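Local coordinates for uncharacterized protein (Bordetella bronchiseptica RB50, PDB 3BE3), which is of unknown function but belongs to the DUF1653 family of small, SH3-like beta proteins, at residues S51-L54 with L55-N59. Residues are numbered along the deposited sequence; the frame is centred on the assembly and turned at random.
Sequences STRL and LRIWN. With SO4 (sulfate ion), chain D.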
# COMPACT_ATOMS: atom_id res chain seq x y z
N SER B 51 4.51 4.73 0.31
CA SER B 51 5.47 3.66 0.11
C SER B 51 4.92 2.38 0.72
O SER B 51 3.97 2.41 1.49
CB SER B 51 6.80 4.00 0.80
OG SER B 51 7.34 5.22 0.32
N THR B 52 5.52 1.24 0.36
CA THR B 52 5.11 -0.04 0.94
C THR B 52 6.40 -0.76 1.32
O THR B 52 7.42 -0.65 0.63
CB THR B 52 4.31 -0.94 -0.04
OG1 THR B 52 5.19 -1.45 -1.05
CG2 THR B 52 3.17 -0.15 -0.68
N ARG B 53 6.36 -1.49 2.43
CA ARG B 53 7.54 -2.22 2.89
C ARG B 53 7.11 -3.47 3.64
O ARG B 53 6.16 -3.44 4.42
CB ARG B 53 8.38 -1.33 3.81
CG ARG B 53 9.76 -1.89 4.10
CD ARG B 53 10.67 -0.81 4.67
NE ARG B 53 12.07 -1.25 4.69
CZ ARG B 53 13.09 -0.47 5.02
NH1 ARG B 53 12.87 0.80 5.35
NH2 ARG B 53 14.32 -0.95 5.01
N LEU B 54 7.82 -4.57 3.40
CA LEU B 54 7.51 -5.83 4.06
C LEU B 54 7.38 -5.63 5.56
O LEU B 54 8.19 -4.95 6.19
CB LEU B 54 8.61 -6.87 3.76
CG LEU B 54 8.75 -7.30 2.30
CD1 LEU B 54 10.02 -8.11 2.11
CD2 LEU B 54 7.52 -8.11 1.88
N LEU B 55 6.35 -6.23 6.15
CA LEU B 55 6.12 -6.11 7.58
C LEU B 55 7.31 -6.64 8.39
O LEU B 55 7.72 -6.03 9.37
CB LEU B 55 4.85 -6.88 7.95
CG LEU B 55 4.46 -6.93 9.43
CD1 LEU B 55 4.14 -5.54 9.93
CD2 LEU B 55 3.27 -7.82 9.61
N ARG B 56 7.85 -7.77 7.96
CA ARG B 56 8.97 -8.36 8.69
C ARG B 56 10.24 -7.51 8.64
O ARG B 56 11.06 -7.58 9.55
CB ARG B 56 9.25 -9.78 8.18
CG ARG B 56 9.64 -9.89 6.72
CD ARG B 56 9.91 -11.36 6.39
NE ARG B 56 10.54 -11.52 5.08
CZ ARG B 56 9.88 -11.68 3.93
NH1 ARG B 56 8.55 -11.70 3.92
NH2 ARG B 56 10.56 -11.80 2.80
N ILE B 57 10.40 -6.69 7.61
CA ILE B 57 11.56 -5.81 7.52
C ILE B 57 11.28 -4.57 8.38
O ILE B 57 12.14 -4.08 9.11
CB ILE B 57 11.86 -5.36 6.07
CG1 ILE B 57 12.13 -6.58 5.18
CG2 ILE B 57 13.04 -4.41 6.06
CD1 ILE B 57 13.31 -7.43 5.63
N TRP B 58 10.05 -4.07 8.29
CA TRP B 58 9.60 -2.91 9.06
C TRP B 58 9.80 -3.18 10.55
O TRP B 58 10.22 -2.29 11.30
CB TRP B 58 8.11 -2.64 8.77
CG TRP B 58 7.43 -1.54 9.59
CD1 TRP B 58 7.01 -1.62 10.88
CD2 TRP B 58 7.04 -0.23 9.12
NE1 TRP B 58 6.37 -0.45 11.24
CE2 TRP B 58 6.37 0.41 10.18
CE3 TRP B 58 7.18 0.45 7.91
CZ2 TRP B 58 5.86 1.71 10.07
CZ3 TRP B 58 6.66 1.74 7.80
CH2 TRP B 58 6.01 2.35 8.86
N ASN B 59 9.50 -4.41 10.95
CA ASN B 59 9.63 -4.84 12.35
C ASN B 59 11.04 -5.19 12.81
O ASN B 59 11.24 -5.50 13.98
CB ASN B 59 8.71 -6.04 12.61
CG ASN B 59 7.29 -5.63 12.88
OD1 ASN B 59 7.04 -4.57 13.44
ND2 ASN B 59 6.34 -6.48 12.50
S SO4 D . 16.40 1.82 6.18
O1 SO4 D . 15.21 1.56 7.02
O2 SO4 D . 17.57 1.17 6.80
O3 SO4 D . 16.19 1.27 4.84
O4 SO4 D . 16.63 3.27 6.09
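The guanidinium of Arg56 carries CD1 of Leu54 over one face, 3.8 Å from NH2 and set off-centre, nearer the NH2 corner, the two side chains running alongside in the same direction; Arg56 NH1 is also salt-bridged to Glu34 OE2. The Arg53 guanidinium instead meets Ile57 obliquely, with CG2 3.6 Å from NE, and has the sulfate sulfur in its plane, beyond the NH1/NH2 edge. The Trp58 ring stacks with Phe72 and meets Tyr13 and Tyr39 edge-to-face. Arg53 NH1 donates to sulfate O1 at 3.0 Å and NH2 to O3 at 2.9 Å, while the crossed bonds, NH1 to O3 and NH2 to O1, are weak. With CG anti to the backbone N (chi1 -168°) and the chain extended to NE, Arg53 crosses Ile57 at about a right angle and reaches the anion, probably acquired from the crystallisation liquor, which His15, Tyr16 and Arg71 also bind. Leu54, at the N-cap position, packs CB against Ile57 CG1 at 3.8 Å. Helix 55-58 follows strand 50-54 without a linker, and two bonds to Leu54 O hold its first turn: Trp58 N donates at 2.9 Å and 166°, and Ile57 N adds a weak second bond. Strand 50-54 pairs antiparallel with strand 35-41, while Ser51 and Thr52 form a parallel ladder with a strand of the second subunit, continuing the sheet across the dimer interface.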